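Local coordinates for nitrogenase molybdenum-iron protein beta chain (Clostridium pasteurianum, PDB 5VQ3), which forms, with the alpha chain, the molybdenum-iron protein of nitrogenase, which reduces dinitrogen to ammonium, and shares in binding its [8Fe-7S] cluster, at residues B[38-43]-B[64-69]; B[264-269]-B[321-326]. All coordinates share one frame; numbering follows the deposited sequence.

Interaction 1: B[38-43]-B[64-69]; sequences CLPHSH and AMASTS
Ser69 OG is gripped by two imidazoles of the facing strand: His43 ND1 lies 2.7 Å from Ser69 OG, and His41 NE2 lies 2.9 Å from the same oxygen. The hydroxyl meets each ring at its edge, near the ring plane. At its other nitrogen, ND1, His41 holds Ser67 OG at 2.8 Å, again in plane, so hydroxyls two residues apart on 64-69 pin both ends of one ring and fix its rotation. The ring gets there because CG of His41 is anti to the backbone N (chi1 -176°), which lays the imidazole along the neighbouring strand. Beneath these side chains the backbones pair in parallel, the two strands of a beta-alpha-beta unit joined through helix 46-60. Ser67 spans Pro40 and Ser42: its N donates to Pro40 O at 2.9 Å, nearly along the C=O axis, and its O accepts from Ser42 N. The ladder continues with Ser69 N giving to Ser42 O. On the sheet face opposite His41 and Ser67, one water joins Ser42 OG (2.6 Å) to Thr68 OG1 (2.7 Å), and Thr68 OG1 also bonds Ser70 N. Ser42 lies close to Cys48, a ligand of the [8Fe-7S] cluster. Toward the start of the two segments the contact turns apolar, with Leu39 CD1 against Met65 CB at 4.0 Å and Leu39 CD2 against the Ser67 hydroxyl. At the far end, Asp113 bonds NE2 of His43, giving that ring a partner at each nitrogen, while Phe71 meets it edge-to-face.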
ATOM      1  N   CYS B  38     -31.619  -0.688 -15.805  1.00 21.47           N
ATOM      2  CA  CYS B  38     -31.722  -2.082 -16.210  1.00 23.87           C
ATOM      3  C   CYS B  38     -31.748  -2.952 -14.976  1.00 24.72           C
ATOM      4  O   CYS B  38     -30.981  -2.742 -14.056  1.00 23.73           O
ATOM      5  CB  CYS B  38     -30.535  -2.482 -17.093  1.00 25.58           C
ATOM      6  SG  CYS B  38     -30.519  -4.229 -17.468  1.00 24.90           S
ATOM      7  N   LEU B  39     -32.660  -3.903 -14.921  1.00 20.95           N
ATOM      8  CA  LEU B  39     -32.608  -4.945 -13.905  1.00 22.89           C
ATOM      9  C   LEU B  39     -32.137  -6.261 -14.524  1.00 22.43           C
ATOM     10  O   LEU B  39     -32.822  -6.870 -15.360  1.00 20.64           O
ATOM     11  CB  LEU B  39     -33.978  -5.145 -13.232  1.00 23.27           C
ATOM     12  CG  LEU B  39     -34.006  -6.095 -12.042  1.00 25.26           C
ATOM     13  CD1 LEU B  39     -33.192  -5.499 -10.923  1.00 28.22           C
ATOM     14  CD2 LEU B  39     -35.394  -6.355 -11.530  1.00 22.96           C
ATOM     15  N   PRO B  40     -30.943  -6.713 -14.126  1.00 20.42           N
ATOM     16  CA  PRO B  40     -30.497  -7.980 -14.594  1.00 19.89           C
ATOM     17  C   PRO B  40     -31.404  -9.081 -14.068  1.00 23.06           C
ATOM     18  O   PRO B  40     -31.901  -9.027 -12.937  1.00 22.63           O
ATOM     19  CB  PRO B  40     -29.075  -8.120 -14.051  1.00 21.49           C
ATOM     20  CG  PRO B  40     -28.708  -6.763 -13.511  1.00 19.41           C
ATOM     21  CD  PRO B  40     -29.984  -6.049 -13.220  1.00 18.68           C
ATOM     22  N   HIS B  41     -31.650 -10.052 -14.921  1.00 22.63           N
ATOM     23  CA  HIS B  41     -32.466 -11.204 -14.554  1.00 22.85           C
ATOM     24  C   HIS B  41     -31.788 -12.537 -14.821  1.00 21.63           C
ATOM     25  O   HIS B  41     -31.308 -12.777 -15.927  1.00 24.44           O
ATOM     26  CB  HIS B  41     -33.790 -11.152 -15.303  1.00 19.98           C
ATOM     27  CG  HIS B  41     -34.713 -12.248 -14.895  1.00 22.09           C
ATOM     28  ND1 HIS B  41     -35.493 -12.164 -13.764  1.00 20.56           N
ATOM     29  CD2 HIS B  41     -34.927 -13.471 -15.413  1.00 21.14           C
ATOM     30  CE1 HIS B  41     -36.157 -13.288 -13.605  1.00 19.00           C
ATOM     31  NE2 HIS B  41     -35.867 -14.077 -14.619  1.00 21.26           N
ATOM     32  N   SER B  42     -31.745 -13.378 -13.788  1.00 18.39           N
ATOM     33  CA  SER B  42     -31.139 -14.691 -13.812  1.00 21.14           C
ATOM     34  C   SER B  42     -32.214 -15.743 -14.024  1.00 22.78           C
ATOM     35  O   SER B  42     -33.017 -16.066 -13.126  1.00 23.87           O
ATOM     36  CB  SER B  42     -30.383 -14.965 -12.513  1.00 18.43           C
ATOM     37  OG  SER B  42     -29.783 -16.245 -12.469  1.00 20.89           O
ATOM     38  N   HIS B  43     -32.192 -16.329 -15.209  1.00 19.06           N
ATOM     39  CA  HIS B  43     -33.137 -17.391 -15.514  1.00 19.43           C
ATOM     40  C   HIS B  43     -32.635 -18.770 -15.157  1.00 21.90           C
ATOM     41  O   HIS B  43     -31.951 -19.445 -15.935  1.00 19.96           O
ATOM     42  CB  HIS B  43     -33.471 -17.268 -16.996  1.00 23.53           C
ATOM     43  CG  HIS B  43     -34.556 -18.188 -17.473  1.00 23.39           C
ATOM     44  ND1 HIS B  43     -35.867 -18.097 -17.040  1.00 22.14           N
ATOM     45  CD2 HIS B  43     -34.524 -19.185 -18.391  1.00 22.59           C
ATOM     46  CE1 HIS B  43     -36.591 -18.996 -17.672  1.00 21.55           C
ATOM     47  NE2 HIS B  43     -35.798 -19.678 -18.490  1.00 21.36           N
ATOM     48  N   ALA B  64     -26.066  -4.646  -5.487  1.00 19.33           N
ATOM     49  CA  ALA B  64     -26.039  -5.240  -6.816  1.00 20.26           C
ATOM     50  C   ALA B  64     -27.348  -5.963  -7.000  1.00 23.42           C
ATOM     51  O   ALA B  64     -27.497  -7.082  -6.555  1.00 22.97           O
ATOM     52  CB  ALA B  64     -24.881  -6.230  -6.955  1.00 23.84           C
ATOM     53  N   MET B  65     -28.286  -5.289  -7.600  1.00 21.02           N
ATOM     54  CA  MET B  65     -29.610  -5.810  -7.762  1.00 22.86           C
ATOM     55  C   MET B  65     -29.826  -6.738  -8.933  1.00 23.40           C
ATOM     56  O   MET B  65     -29.358  -6.477  -9.984  1.00 21.78           O
ATOM     57  CB  MET B  65     -30.529  -4.634  -8.027  1.00 25.05           C
ATOM     58  CG  MET B  65     -30.930  -3.825  -6.835  1.00 34.18           C
ATOM     59  SD  MET B  65     -31.843  -4.772  -5.645  1.00 44.58           S
ATOM     60  CE  MET B  65     -30.589  -4.635  -4.449  1.00 23.51           C
ATOM     61  N   ALA B  66     -30.544  -7.816  -8.702  1.00 20.04           N
ATOM     62  CA  ALA B  66     -30.953  -8.669  -9.785  1.00 23.00           C
ATOM     63  C   ALA B  66     -32.155  -9.513  -9.345  1.00 20.54           C
ATOM     64  O   ALA B  66     -32.319  -9.845  -8.155  1.00 20.41           O
ATOM     65  CB  ALA B  66     -29.801  -9.575 -10.214  1.00 21.53           C
ATOM     66  N   SER B  67     -32.960  -9.894 -10.332  1.00 19.93           N
ATOM     67  CA  SER B  67     -34.126 -10.789 -10.117  1.00 18.69           C
ATOM     68  C   SER B  67     -33.821 -12.160 -10.625  1.00 17.23           C
ATOM     69  O   SER B  67     -32.799 -12.354 -11.313  1.00 21.87           O
ATOM     70  CB  SER B  67     -35.386 -10.232 -10.805  1.00 22.91           C
ATOM     71  OG  SER B  67     -35.104  -9.918 -12.155  1.00 22.44           O
ATOM     72  N   THR B  68     -34.642 -13.146 -10.266  1.00 18.14           N
ATOM     73  CA  THR B  68     -34.467 -14.519 -10.718  1.00 19.64           C
ATOM     74  C   THR B  68     -35.820 -15.174 -11.040  1.00 19.62           C
ATOM     75  O   THR B  68     -36.842 -14.769 -10.512  1.00 20.34           O
ATOM     76  CB  THR B  68     -33.683 -15.367  -9.680  1.00 23.28           C
ATOM     77  OG1 THR B  68     -33.698 -16.766 -10.018  1.00 20.61           O
ATOM     78  CG2 THR B  68     -34.256 -15.186  -8.312  1.00 22.22           C
ATOM     79  N   SER B  69     -35.790 -16.125 -11.965  1.00 20.17           N
ATOM     80  CA  SER B  69     -36.948 -16.942 -12.308  1.00 19.89           C
ATOM     81  C   SER B  69     -37.277 -17.946 -11.195  1.00 20.36           C
ATOM     82  O   SER B  69     -38.352 -18.549 -11.223  1.00 22.23           O
ATOM     83  CB  SER B  69     -36.687 -17.721 -13.586  1.00 17.61           C
ATOM     84  OG  SER B  69     -36.607 -16.864 -14.709  1.00 19.22           O
TER
HETATM   85  O   HOH W   1     -31.148 -17.576 -10.633  1.00 27.13           O

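Interaction 2: B[264-269]-B[321-326]; sequences LRTPIG and PDEIIA
Ala326 CB pushes between two residues of the loop, sitting 3.2 Å from Thr266 O and 3.8 Å from Ile268 CB. Ile268 reaches back toward the start of the helix, its CD1 4.0 Å from Glu323 O. The hydroxyl OG1 of Thr266 rests on the beta carbon of Asp322, at 3.3 Å from CB, the two side chains crossing at about a right angle. Arg265 and Ile325 also cross nearly square: the methyl CG2 of Ile325 lies over one face of the guanidinium, offset toward its rim and 3.6 Å from Arg265 NE. No direct hydrogen bond spans the two segments; a water does so instead, accepting from Thr266 N at 2.9 Å and donating to Asp322 O at 2.8 Å.

Behind this first shell, Ile268 N bonds Thr266 O across an inverse gamma turn centred on Pro267, which turns the side chains of Thr266 and Ile268 alike toward the helix. Arg265 is held by a salt bridge from NH2 to Glu353, and the Asp322 carboxylate takes the backbone N-H groups of Tyr244 and Ala245, one on each oxygen. The loop follows strand 261-264 and leads into helix 270-284, with Gly269 as its N-cap; helix 321-333 packs against the loop, flanked by helix 243-257 at Asp322 and helix 348-360 at Ile325.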
ATOM      1  N   LEU B 264      -8.290  -4.025 -29.902  1.00 23.68           N
ATOM      2  CA  LEU B 264      -7.146  -3.449 -29.266  1.00 20.97           C
ATOM      3  C   LEU B 264      -6.986  -4.179 -27.937  1.00 24.05           C
ATOM      4  O   LEU B 264      -7.968  -4.662 -27.375  1.00 23.29           O
ATOM      5  CB  LEU B 264      -7.437  -2.020 -28.943  1.00 23.95           C
ATOM      6  CG  LEU B 264      -7.497  -1.047 -30.102  1.00 26.94           C
ATOM      7  CD1 LEU B 264      -7.966   0.274 -29.538  1.00 28.41           C
ATOM      8  CD2 LEU B 264      -6.133  -0.928 -30.718  1.00 29.12           C
ATOM      9  N   ARG B 265      -5.752  -4.249 -27.443  1.00 23.34           N
ATOM     10  CA  ARG B 265      -5.529  -4.785 -26.086  1.00 25.53           C
ATOM     11  C   ARG B 265      -6.190  -3.901 -25.064  1.00 24.27           C
ATOM     12  O   ARG B 265      -6.302  -2.714 -25.287  1.00 24.62           O
ATOM     13  CB  ARG B 265      -4.069  -4.810 -25.779  1.00 26.11           C
ATOM     14  CG  ARG B 265      -3.404  -5.964 -26.448  1.00 29.11           C
ATOM     15  CD  ARG B 265      -2.053  -6.205 -25.824  1.00 35.14           C
ATOM     16  NE  ARG B 265      -1.550  -7.406 -26.453  1.00 30.22           N
ATOM     17  CZ  ARG B 265      -0.287  -7.756 -26.483  1.00 32.47           C
ATOM     18  NH1 ARG B 265       0.646  -6.952 -25.972  1.00 31.16           N
ATOM     19  NH2 ARG B 265       0.029  -8.892 -27.081  1.00 32.18           N
ATOM     20  N   THR B 266      -6.588  -4.492 -23.934  1.00 22.00           N
ATOM     21  CA  THR B 266      -6.984  -3.710 -22.782  1.00 21.32           C
ATOM     22  C   THR B 266      -5.840  -2.736 -22.513  1.00 20.48           C
ATOM     23  O   THR B 266      -4.709  -3.167 -22.472  1.00 19.76           O
ATOM     24  CB  THR B 266      -7.209  -4.642 -21.581  1.00 24.13           C
ATOM     25  OG1 THR B 266      -8.225  -5.600 -21.917  1.00 27.58           O
ATOM     26  CG2 THR B 266      -7.685  -3.841 -20.363  1.00 24.99           C
ATOM     27  N   PRO B 267      -6.125  -1.421 -22.388  1.00 21.62           N
ATOM     28  CA  PRO B 267      -5.014  -0.460 -22.297  1.00 22.81           C
ATOM     29  C   PRO B 267      -4.372  -0.395 -20.927  1.00 19.54           C
ATOM     30  O   PRO B 267      -4.591   0.549 -20.167  1.00 21.28           O
ATOM     31  CB  PRO B 267      -5.658   0.870 -22.675  1.00 23.12           C
ATOM     32  CG  PRO B 267      -7.095   0.697 -22.374  1.00 24.63           C
ATOM     33  CD  PRO B 267      -7.415  -0.737 -22.624  1.00 24.46           C
ATOM     34  N   ILE B 268      -3.562  -1.409 -20.638  1.00 21.24           N
ATOM     35  CA  ILE B 268      -2.751  -1.450 -19.422  1.00 22.36           C
ATOM     36  C   ILE B 268      -1.292  -1.348 -19.830  1.00 24.03           C
ATOM     37  O   ILE B 268      -0.801  -2.196 -20.589  1.00 23.44           O
ATOM     38  CB  ILE B 268      -2.984  -2.758 -18.655  1.00 22.45           C
ATOM     39  CG1 ILE B 268      -4.430  -2.814 -18.163  1.00 23.46           C
ATOM     40  CG2 ILE B 268      -2.004  -2.863 -17.500  1.00 23.02           C
ATOM     41  CD1 ILE B 268      -4.819  -4.105 -17.519  1.00 27.69           C
ATOM     42  N   GLY B 269      -0.593  -0.349 -19.323  1.00 20.71           N
ATOM     43  CA  GLY B 269       0.825  -0.246 -19.546  1.00 21.63           C
ATOM     44  C   GLY B 269       1.136   0.701 -20.684  1.00 24.49           C
ATOM     45  O   GLY B 269       0.240   1.394 -21.206  1.00 23.29           O
ATOM     46  N   PRO B 321      -8.101 -13.200 -19.105  1.00 19.93           N
ATOM     47  CA  PRO B 321      -7.148 -13.207 -20.192  1.00 21.44           C
ATOM     48  C   PRO B 321      -6.767 -11.842 -20.772  1.00 21.36           C
ATOM     49  O   PRO B 321      -5.562 -11.597 -20.985  1.00 20.39           O
ATOM     50  CB  PRO B 321      -7.788 -14.103 -21.226  1.00 21.54           C
ATOM     51  CG  PRO B 321      -9.196 -14.275 -20.804  1.00 25.49           C
ATOM     52  CD  PRO B 321      -9.302 -14.007 -19.363  1.00 20.69           C
ATOM     53  N   ASP B 322      -7.739 -10.980 -21.018  1.00 21.59           N
ATOM     54  CA  ASP B 322      -7.462  -9.710 -21.688  1.00 18.22           C
ATOM     55  C   ASP B 322      -6.534  -8.875 -20.767  1.00 22.58           C
ATOM     56  O   ASP B 322      -5.568  -8.244 -21.225  1.00 21.42           O
ATOM     57  CB  ASP B 322      -8.719  -8.903 -21.918  1.00 22.43           C
ATOM     58  CG  ASP B 322      -9.725  -9.576 -22.879  1.00 25.83           C
ATOM     59  OD1 ASP B 322      -9.287 -10.202 -23.862  1.00 22.73           O
ATOM     60  OD2 ASP B 322     -10.960  -9.413 -22.642  1.00 25.34           O
ATOM     61  N   GLU B 323      -6.878  -8.862 -19.490  1.00 21.22           N
ATOM     62  CA  GLU B 323      -6.144  -8.050 -18.492  1.00 21.04           C
ATOM     63  C   GLU B 323      -4.759  -8.649 -18.240  1.00 19.29           C
ATOM     64  O   GLU B 323      -3.813  -7.892 -18.099  1.00 21.16           O
ATOM     65  CB  GLU B 323      -6.954  -7.952 -17.167  1.00 23.80           C
ATOM     66  CG  GLU B 323      -8.211  -7.093 -17.235  1.00 27.56           C
ATOM     67  CD  GLU B 323      -9.351  -7.673 -18.133  1.00 45.85           C
ATOM     68  OE1 GLU B 323      -9.994  -6.836 -18.822  1.00 39.67           O
ATOM     69  OE2 GLU B 323      -9.615  -8.934 -18.190  1.00 31.95           O
ATOM     70  N   ILE B 324      -4.632  -9.985 -18.157  1.00 18.55           N
ATOM     71  CA  ILE B 324      -3.345 -10.612 -17.901  1.00 18.61           C
ATOM     72  C   ILE B 324      -2.409 -10.558 -19.109  1.00 17.62           C
ATOM     73  O   ILE B 324      -1.218 -10.426 -18.937  1.00 18.75           O
ATOM     74  CB  ILE B 324      -3.480 -12.073 -17.352  1.00 20.89           C
ATOM     75  CG1 ILE B 324      -4.167 -12.044 -15.990  1.00 20.79           C
ATOM     76  CG2 ILE B 324      -2.112 -12.765 -17.229  1.00 23.31           C
ATOM     77  CD1 ILE B 324      -3.469 -11.157 -14.993  1.00 24.26           C
ATOM     78  N   ILE B 325      -2.940 -10.600 -20.327  1.00 20.46           N
ATOM     79  CA  ILE B 325      -2.133 -10.325 -21.507  1.00 23.03           C
ATOM     80  C   ILE B 325      -1.483  -8.947 -21.429  1.00 21.55           C
ATOM     81  O   ILE B 325      -0.237  -8.809 -21.544  1.00 20.64           O
ATOM     82  CB  ILE B 325      -2.936 -10.458 -22.823  1.00 21.62           C
ATOM     83  CG1 ILE B 325      -3.273 -11.940 -23.045  1.00 23.30           C
ATOM     84  CG2 ILE B 325      -2.116  -9.935 -23.989  1.00 23.90           C
ATOM     85  CD1 ILE B 325      -4.363 -12.190 -24.076  1.00 22.42           C
ATOM     86  N   ALA B 326      -2.306  -7.935 -21.231  1.00 20.40           N
ATOM     87  CA  ALA B 326      -1.820  -6.552 -21.198  1.00 21.92           C
ATOM     88  C   ALA B 326      -0.906  -6.342 -20.006  1.00 21.78           C
ATOM     89  O   ALA B 326       0.171  -5.768 -20.145  1.00 20.09           O
ATOM     90  CB  ALA B 326      -2.972  -5.572 -21.153  1.00 23.94           C
TER
HETATM   91  O   HOH W   2      -5.771  -7.255 -23.806  1.00 24.45           O

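In the fold
Both contacts are buried, yet they lie in different sheet systems, with centres about 29 Å apart and nearest atoms about 19 Å apart. Interaction 1 holds neighbouring strands inside one parallel sheet, where 67-68 is the outermost strand within this chain, and another protein chain reaches it there. Interaction 2 joins the loop leaving strand 261-264, outermost in its sheet within this chain, to a helix that follows strand 314-318 of another sheet. The chemistry differs: the first has a backbone ladder with histidine-serine bonds on one face and Ser42, near the cluster site, on the other; the second has methyl packing and a single bridging water, away from the annotated sites.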